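Class II aldolase/adducin domain protein (Pseudomonas syringae pv. phaseolicola 1448A, PDB 3OCR) is of unproven function, a class II aldolase/adducin family protein that may act as a lyase, with actin filament binding a tentative alternative. Local coordinates at residues A[40-45]-A[76-81]; A[55-60]-A[69-74]. One frame throughout, in Å; residues are numbered along the deposited sequence.

Contact 1 (A[40-45]-A[76-81])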
ATOM      1  N   ALA A  40      21.947  11.788   3.168  1.00 24.27           N
ATOM      2  CA  ALA A  40      21.047  11.053   4.037  1.00 23.99           C
ATOM      3  C   ALA A  40      19.616  11.445   3.742  1.00 23.43           C
ATOM      4  O   ALA A  40      18.730  10.593   3.756  1.00 23.32           O
ATOM      5  CB  ALA A  40      21.360  11.334   5.491  1.00 24.85           C
ATOM      6  N   ALA A  41      19.387  12.725   3.475  1.00 22.59           N
ATOM      7  CA  ALA A  41      18.017  13.201   3.175  1.00 22.13           C
ATOM      8  C   ALA A  41      17.494  12.561   1.876  1.00 22.46           C
ATOM      9  O   ALA A  41      16.362  12.069   1.837  1.00 22.33           O
ATOM     10  CB  ALA A  41      17.990  14.678   3.087  1.00 21.82           C
ATOM     11  N   TYR A  42      18.340  12.501   0.841  1.00 22.46           N
ATOM     12  CA  TYR A  42      17.980  11.786  -0.396  1.00 22.96           C
ATOM     13  C   TYR A  42      17.632  10.305  -0.192  1.00 23.63           C
ATOM     14  O   TYR A  42      16.590   9.854  -0.653  1.00 23.63           O
ATOM     15  CB  TYR A  42      19.072  11.939  -1.457  1.00 22.90           C
ATOM     16  CG  TYR A  42      19.036  13.229  -2.244  1.00 23.56           C
ATOM     17  CD1 TYR A  42      18.195  13.351  -3.360  1.00 23.00           C
ATOM     18  CD2 TYR A  42      19.877  14.322  -1.903  1.00 22.98           C
ATOM     19  CE1 TYR A  42      18.177  14.492  -4.123  1.00 22.60           C
ATOM     20  CE2 TYR A  42      19.867  15.483  -2.669  1.00 23.03           C
ATOM     21  CZ  TYR A  42      18.993  15.563  -3.770  1.00 23.82           C
ATOM     22  OH  TYR A  42      18.932  16.674  -4.550  1.00 24.58           O
ATOM     23  N   ARG A  43      18.512   9.552   0.473  1.00 25.06           N
ATOM     24  CA  ARG A  43      18.256   8.163   0.831  1.00 26.49           C
ATOM     25  C   ARG A  43      17.066   7.900   1.741  1.00 26.20           C
ATOM     26  O   ARG A  43      16.416   6.859   1.620  1.00 26.69           O
ATOM     27  CB  ARG A  43      19.503   7.555   1.505  1.00 27.31           C
ATOM     28  CG  ARG A  43      20.750   7.707   0.669  1.00 30.65           C
ATOM     29  CD  ARG A  43      20.863   6.596  -0.355  1.00 35.06           C
ATOM     30  NE  ARG A  43      22.194   6.566  -0.953  1.00 35.26           N
ATOM     31  CZ  ARG A  43      22.988   5.500  -1.006  1.00 36.44           C
ATOM     32  NH1 ARG A  43      22.598   4.328  -0.531  1.00 35.98           N
ATOM     33  NH2 ARG A  43      24.166   5.610  -1.582  1.00 36.72           N
ATOM     34  N   LEU A  44      16.815   8.803   2.682  1.00 25.83           N
ATOM     35  CA  LEU A  44      15.638   8.698   3.558  1.00 26.64           C
ATOM     36  C   LEU A  44      14.342   8.840   2.758  1.00 25.64           C
ATOM     37  O   LEU A  44      13.357   8.118   3.002  1.00 24.66           O
ATOM     38  CB  LEU A  44      15.670   9.776   4.659  1.00 27.24           C
ATOM     39  CG  LEU A  44      16.641   9.503   5.801  1.00 29.24           C
ATOM     40  CD1 LEU A  44      16.906  10.778   6.609  1.00 30.24           C
ATOM     41  CD2 LEU A  44      16.085   8.398   6.704  1.00 31.85           C
ATOM     42  N   ALA A  45      14.371   9.757   1.797  1.00 25.38           N
ATOM     43  CA  ALA A  45      13.198  10.026   0.942  1.00 25.51           C
ATOM     44  C   ALA A  45      12.922   8.790   0.085  1.00 26.07           C
ATOM     45  O   ALA A  45      11.767   8.454  -0.185  1.00 26.30           O
ATOM     46  CB  ALA A  45      13.443  11.252   0.054  1.00 25.28           C
ATOM     47  N   LEU A  76      20.639  10.491 -11.601  1.00 31.28           N
ATOM     48  CA  LEU A  76      20.793   9.529 -10.506  1.00 31.27           C
ATOM     49  C   LEU A  76      19.518   9.424  -9.693  1.00 30.77           C
ATOM     50  O   LEU A  76      18.838  10.414  -9.487  1.00 30.56           O
ATOM     51  CB  LEU A  76      21.916   9.947  -9.561  1.00 31.07           C
ATOM     52  CG  LEU A  76      23.357   9.862 -10.061  1.00 32.62           C
ATOM     53  CD1 LEU A  76      24.305   9.927  -8.839  1.00 31.07           C
ATOM     54  CD2 LEU A  76      23.587   8.604 -10.865  1.00 33.45           C
ATOM     55  N   LEU A  77      19.223   8.223  -9.216  1.00 30.94           N
ATOM     56  CA  LEU A  77      18.128   7.989  -8.280  1.00 30.52           C
ATOM     57  C   LEU A  77      18.514   8.415  -6.852  1.00 30.12           C
ATOM     58  O   LEU A  77      19.683   8.378  -6.488  1.00 29.91           O
ATOM     59  CB  LEU A  77      17.758   6.506  -8.293  1.00 31.05           C
ATOM     60  CG  LEU A  77      17.263   5.936  -9.620  1.00 32.77           C
ATOM     61  CD1 LEU A  77      17.123   4.425  -9.520  1.00 33.87           C
ATOM     62  CD2 LEU A  77      15.919   6.596  -9.970  1.00 34.43           C
ATOM     63  N   PHE A  78      17.515   8.800  -6.056  1.00 29.68           N
ATOM     64  CA  PHE A  78      17.700   9.241  -4.666  1.00 29.94           C
ATOM     65  C   PHE A  78      18.471   8.191  -3.894  1.00 31.66           C
ATOM     66  O   PHE A  78      19.258   8.508  -3.005  1.00 32.02           O
ATOM     67  CB  PHE A  78      16.342   9.481  -4.015  1.00 29.02           C
ATOM     68  CG  PHE A  78      15.749  10.846  -4.318  1.00 28.91           C
ATOM     69  CD1 PHE A  78      16.040  11.503  -5.521  1.00 29.23           C
ATOM     70  CD2 PHE A  78      14.921  11.469  -3.404  1.00 29.13           C
ATOM     71  CE1 PHE A  78      15.498  12.765  -5.809  1.00 29.03           C
ATOM     72  CE2 PHE A  78      14.356  12.741  -3.677  1.00 29.98           C
ATOM     73  CZ  PHE A  78      14.652  13.383  -4.887  1.00 29.22           C
ATOM     74  N   ASP A  79      18.237   6.943  -4.291  1.00 33.82           N
ATOM     75  CA  ASP A  79      18.836   5.733  -3.761  1.00 36.03           C
ATOM     76  C   ASP A  79      20.332   5.617  -4.007  1.00 36.08           C
ATOM     77  O   ASP A  79      20.996   4.751  -3.441  1.00 36.44           O
ATOM     78  CB  ASP A  79      18.190   4.563  -4.506  1.00 37.76           C
ATOM     79  CG  ASP A  79      17.621   3.544  -3.581  1.00 42.49           C
ATOM     80  OD1 ASP A  79      17.848   3.666  -2.359  1.00 47.27           O
ATOM     81  OD2 ASP A  79      16.939   2.620  -4.063  1.00 47.50           O
ATOM     82  N   GLU A  80      20.848   6.445  -4.904  1.00 35.50           N
ATOM     83  CA  GLU A  80      22.223   6.310  -5.360  1.00 35.10           C
ATOM     84  C   GLU A  80      23.064   7.444  -4.823  1.00 33.36           C
ATOM     85  O   GLU A  80      24.283   7.444  -4.958  1.00 33.55           O
ATOM     86  CB  GLU A  80      22.288   6.302  -6.891  1.00 35.43           C
ATOM     87  CG  GLU A  80      21.687   5.063  -7.544  1.00 36.39           C
ATOM     88  CD  GLU A  80      21.620   5.187  -9.064  1.00 36.73           C
ATOM     89  OE1 GLU A  80      21.137   6.223  -9.584  1.00 35.10           O
ATOM     90  OE2 GLU A  80      22.037   4.233  -9.736  1.00 37.83           O
ATOM     91  N   ILE A  81      22.410   8.414  -4.202  1.00 31.16           N
ATOM     92  CA  ILE A  81      23.093   9.641  -3.820  1.00 28.66           C
ATOM     93  C   ILE A  81      24.047   9.356  -2.656  1.00 29.58           C
ATOM     94  O   ILE A  81      23.711   8.586  -1.748  1.00 30.11           O
ATOM     95  CB  ILE A  81      22.107  10.733  -3.449  1.00 27.69           C
ATOM     96  CG1 ILE A  81      21.077  10.948  -4.592  1.00 25.47           C
ATOM     97  CG2 ILE A  81      22.851  12.037  -3.050  1.00 26.36           C
ATOM     98  CD1 ILE A  81      21.675  11.265  -5.994  1.00 23.21           C
TER
HETATM   99  O   HOH W   1      17.811   4.704   0.513  1.00 33.72           O
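An edge-to-face aromatic pair and an arginine bonded to a backbone carbonyl join helix 29-47 to the loop that follows strand 68-71. Tyr42 presents the CD1-CE1 edge of its ring to the face of Phe78; the planes stand 81° apart with ring centroids separated by 4.7 Å, and Tyr42 CD1 lies 3.4 Å above the Phe78 plane. Ala45 CB meets the Phe78 ring at its edge, 3.8 Å from Phe78 CD2, while Ile81 packs obliquely against Tyr42, its CB 3.8 Å from Tyr42 CB.

The next residue, Arg43, bends at chi2 (-84°) so that its end sweeps over the loop backbone. Arg43 NE donates in the guanidinium plane to Ile81 O at 2.6 Å, and Arg43 NH2 adds a weak bond to the same oxygen. Asp79 O lies 3.1 Å above the centre of the guanidinium face, meeting its pi surface without a hydrogen bond. A water bridges Arg43 O and Asp79 OD1, and Glu80 reaches Arg262 of the second subunit in a salt bridge. The charge of Arg43 probably interacts favourably with the carbonyl dipoles, while Ile81 O is gripped by two N-H groups of one guanidinium, one strongly and one weakly.

Contact 2 (A[55-60]-A[69-74])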
ATOM      1  N   TYR A  55      13.149  12.625 -10.961  1.00 33.74           N
ATOM      2  CA  TYR A  55      12.702  13.995 -10.959  1.00 33.11           C
ATOM      3  C   TYR A  55      12.596  14.468  -9.497  1.00 32.33           C
ATOM      4  O   TYR A  55      12.734  13.670  -8.567  1.00 33.33           O
ATOM      5  CB  TYR A  55      11.404  14.100 -11.755  1.00 33.45           C
ATOM      6  CG  TYR A  55      11.524  13.346 -13.072  1.00 35.21           C
ATOM      7  CD1 TYR A  55      12.288  13.866 -14.123  1.00 36.30           C
ATOM      8  CD2 TYR A  55      10.926  12.092 -13.249  1.00 36.21           C
ATOM      9  CE1 TYR A  55      12.437  13.175 -15.322  1.00 37.59           C
ATOM     10  CE2 TYR A  55      11.062  11.387 -14.450  1.00 36.92           C
ATOM     11  CZ  TYR A  55      11.831  11.937 -15.486  1.00 37.67           C
ATOM     12  OH  TYR A  55      11.998  11.277 -16.682  1.00 36.66           O
ATOM     13  N   THR A  56      12.387  15.758  -9.294  1.00 31.74           N
ATOM     14  CA  THR A  56      12.468  16.379  -7.954  1.00 29.93           C
ATOM     15  C   THR A  56      13.855  16.331  -7.294  1.00 28.54           C
ATOM     16  O   THR A  56      14.681  15.476  -7.583  1.00 28.48           O
ATOM     17  CB  THR A  56      11.344  15.924  -6.967  1.00 30.19           C
ATOM     18  OG1 THR A  56      11.741  14.753  -6.238  1.00 30.31           O
ATOM     19  CG2 THR A  56      10.015  15.710  -7.701  1.00 30.99           C
ATOM     20  N   HIS A  57      14.079  17.283  -6.396  1.00 27.53           N
ATOM     21  CA  HIS A  57      15.401  17.616  -5.922  1.00 25.89           C
ATOM     22  C   HIS A  57      15.378  18.192  -4.526  1.00 23.86           C
ATOM     23  O   HIS A  57      14.404  18.854  -4.131  1.00 23.55           O
ATOM     24  CB  HIS A  57      16.017  18.649  -6.854  1.00 27.06           C
ATOM     25  CG  HIS A  57      16.060  18.212  -8.285  1.00 30.60           C
ATOM     26  ND1 HIS A  57      17.015  17.341  -8.762  1.00 31.64           N
ATOM     27  CD2 HIS A  57      15.250  18.498  -9.333  1.00 32.32           C
ATOM     28  CE1 HIS A  57      16.792  17.111 -10.043  1.00 33.66           C
ATOM     29  NE2 HIS A  57      15.728  17.799 -10.414  1.00 34.07           N
ATOM     30  N   PHE A  58      16.446  17.921  -3.788  1.00 22.17           N
ATOM     31  CA  PHE A  58      16.700  18.561  -2.490  1.00 21.59           C
ATOM     32  C   PHE A  58      17.970  19.390  -2.608  1.00 22.04           C
ATOM     33  O   PHE A  58      18.990  18.876  -3.066  1.00 22.25           O
ATOM     34  CB  PHE A  58      16.917  17.510  -1.399  1.00 21.46           C
ATOM     35  CG  PHE A  58      15.742  16.613  -1.143  1.00 21.21           C
ATOM     36  CD1 PHE A  58      14.465  16.941  -1.586  1.00 20.96           C
ATOM     37  CD2 PHE A  58      15.906  15.460  -0.378  1.00 22.78           C
ATOM     38  CE1 PHE A  58      13.395  16.113  -1.326  1.00 21.84           C
ATOM     39  CE2 PHE A  58      14.820  14.628  -0.106  1.00 22.27           C
ATOM     40  CZ  PHE A  58      13.557  14.975  -0.579  1.00 21.86           C
ATOM     41  N   SER A  59      17.947  20.642  -2.154  1.00 23.01           N
ATOM     42  CA  SER A  59      19.178  21.461  -2.175  1.00 23.49           C
ATOM     43  C   SER A  59      19.558  21.914  -0.763  1.00 24.02           C
ATOM     44  O   SER A  59      18.681  22.044   0.101  1.00 25.23           O
ATOM     45  CB  SER A  59      19.012  22.678  -3.092  1.00 23.10           C
ATOM     46  OG  SER A  59      17.953  23.498  -2.641  1.00 23.61           O
ATOM     47  N   ALA A  60      20.858  22.134  -0.542  1.00 24.49           N
ATOM     48  CA  ALA A  60      21.384  22.725   0.690  1.00 25.42           C
ATOM     49  C   ALA A  60      22.465  23.753   0.377  1.00 26.64           C
ATOM     50  O   ALA A  60      23.291  23.534  -0.511  1.00 27.06           O
ATOM     51  CB  ALA A  60      21.982  21.633   1.590  1.00 25.94           C
ATOM     52  N   PHE A  69      25.759  25.788  -3.526  1.00 31.84           N
ATOM     53  CA  PHE A  69      24.691  24.860  -3.156  1.00 30.46           C
ATOM     54  C   PHE A  69      24.938  23.456  -3.675  1.00 29.25           C
ATOM     55  O   PHE A  69      25.566  23.262  -4.714  1.00 29.30           O
ATOM     56  CB  PHE A  69      23.331  25.366  -3.679  1.00 30.22           C
ATOM     57  CG  PHE A  69      23.024  26.749  -3.243  1.00 31.07           C
ATOM     58  CD1 PHE A  69      22.316  26.974  -2.080  1.00 31.35           C
ATOM     59  CD2 PHE A  69      23.525  27.845  -3.958  1.00 32.63           C
ATOM     60  CE1 PHE A  69      22.061  28.276  -1.645  1.00 32.38           C
ATOM     61  CE2 PHE A  69      23.291  29.149  -3.523  1.00 32.29           C
ATOM     62  CZ  PHE A  69      22.551  29.362  -2.361  1.00 32.57           C
ATOM     63  N   LEU A  70      24.425  22.477  -2.937  1.00 28.22           N
ATOM     64  CA  LEU A  70      24.527  21.067  -3.310  1.00 26.94           C
ATOM     65  C   LEU A  70      23.194  20.520  -3.799  1.00 26.27           C
ATOM     66  O   LEU A  70      22.132  20.836  -3.241  1.00 26.13           O
ATOM     67  CB  LEU A  70      25.017  20.258  -2.111  1.00 27.80           C
ATOM     68  CG  LEU A  70      26.427  20.590  -1.617  1.00 28.65           C
ATOM     69  CD1 LEU A  70      26.570  20.323  -0.090  1.00 28.86           C
ATOM     70  CD2 LEU A  70      27.430  19.779  -2.421  1.00 30.43           C
ATOM     71  N   ILE A  71      23.255  19.699  -4.847  1.00 25.54           N
ATOM     72  CA  ILE A  71      22.075  19.061  -5.440  1.00 24.29           C
ATOM     73  C   ILE A  71      22.507  17.730  -6.088  1.00 24.57           C
ATOM     74  O   ILE A  71      23.722  17.491  -6.301  1.00 23.72           O
ATOM     75  CB  ILE A  71      21.376  20.034  -6.442  1.00 24.68           C
ATOM     76  CG1 ILE A  71      19.988  19.536  -6.844  1.00 24.40           C
ATOM     77  CG2 ILE A  71      22.293  20.324  -7.642  1.00 23.81           C
ATOM     78  CD1 ILE A  71      18.967  20.647  -7.093  1.00 23.79           C
ATOM     79  N   ASN A  72      21.541  16.846  -6.348  1.00 24.27           N
ATOM     80  CA  ASN A  72      21.830  15.583  -7.039  1.00 25.31           C
ATOM     81  C   ASN A  72      22.312  15.797  -8.470  1.00 25.34           C
ATOM     82  O   ASN A  72      21.925  16.773  -9.134  1.00 25.16           O
ATOM     83  CB  ASN A  72      20.639  14.585  -6.990  1.00 24.85           C
ATOM     84  CG  ASN A  72      19.396  15.086  -7.736  1.00 27.33           C
ATOM     85  OD1 ASN A  72      18.941  16.214  -7.551  1.00 27.23           O
ATOM     86  ND2 ASN A  72      18.843  14.229  -8.578  1.00 31.37           N
ATOM     87  N   ALA A  73      23.181  14.897  -8.909  1.00 25.76           N
ATOM     88  CA  ALA A  73      23.603  14.806 -10.297  1.00 27.45           C
ATOM     89  C   ALA A  73      22.439  14.362 -11.172  1.00 28.52           C
ATOM     90  O   ALA A  73      21.612  13.548 -10.752  1.00 28.14           O
ATOM     91  CB  ALA A  73      24.802  13.823 -10.443  1.00 27.02           C
ATOM     92  N   PHE A  74      22.431  14.881 -12.404  1.00 30.51           N
ATOM     93  CA  PHE A  74      21.398  14.650 -13.425  1.00 31.58           C
ATOM     94  C   PHE A  74      21.230  13.175 -13.734  1.00 31.73           C
ATOM     95  O   PHE A  74      22.147  12.541 -14.256  1.00 32.11           O
ATOM     96  CB  PHE A  74      21.836  15.350 -14.718  1.00 32.26           C
ATOM     97  CG  PHE A  74      20.704  15.682 -15.678  1.00 33.85           C
ATOM     98  CD1 PHE A  74      19.369  15.620 -15.275  1.00 35.84           C
ATOM     99  CD2 PHE A  74      20.995  16.115 -16.978  1.00 35.90           C
ATOM    100  CE1 PHE A  74      18.327  15.964 -16.162  1.00 35.48           C
ATOM    101  CE2 PHE A  74      19.975  16.470 -17.868  1.00 36.54           C
ATOM    102  CZ  PHE A  74      18.639  16.392 -17.458  1.00 36.59           C
TER
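Strands 58-60 and 69-71 run antiparallel at 157°, their axes 4.8 Å apart at closest approach. Ala60 and Leu70 form a hydrogen-bonded pair: Leu70 N donates to Ala60 O at 2.9 Å, and Ala60 N returns a longer bond to Leu70 O at 3.3 Å. Each of these oxygens also takes a CA-H contact, from Phe69 CA and Ser59 CA respectively. The chains stay close through Ser59 and Ile71 and part at His57 and Asn72, whose CA atoms are 6.8 Å apart.

This is the beta hairpin of strands 58-61 and 68-71, set in the middle of the mixed sheet of the AraD-like fold: strand 124-128 pairs with the 55-60 side and strand 87-90 with the 69-74 side. The side chains of Ala60 and Leu70 share one face of the sheet, where helix 29-47 packs through Val34 and Leu38. Ser59 turns to the other face, its OG in the crowded position between backbone N and carbonyl carbon, and is hydrogen-bonded to His116 and His112; Phe69 meets the ring of His116 there.

Where the strands part, a side-chain bond spans the gap. His57 ND1 donates to Asn72 OD1 at 2.5 Å, nearly straight at 172°. The bond lies in the imidazole plane and on a lone pair of the amide oxygen, with the ring and amide planes turned 38° apart. Asn72 CG takes the crowded position, which brings the amide to the imidazole edge. Ile71, with CG1 anti to the backbone N, extends CD1 to within 3.6 Å of His57 CB.

Contacts 1 and 2 are nested along the chain: 40-45 comes first, then 55-60, 69-74 and finally 76-81, so the loop closed by contact 1 encloses the hairpin of contact 2. Their centres lie 10 Å apart, and they meet directly. Tyr42 OH accepts from the backbone N of Phe58 and of Asn72, and lies close enough to Phe58 O (2.7 Å) and Asn72 OD1 for its single proton to go to one of them. Phe78 CE1 packs against Thr56 O, and Phe58 touches the rings of both Tyr42 and Phe78. Helix 29-47, the hairpin and the loop after it thus meet around Tyr42, Phe58 and Phe78 within the AraD-like domain, and both contacts reach the second subunit.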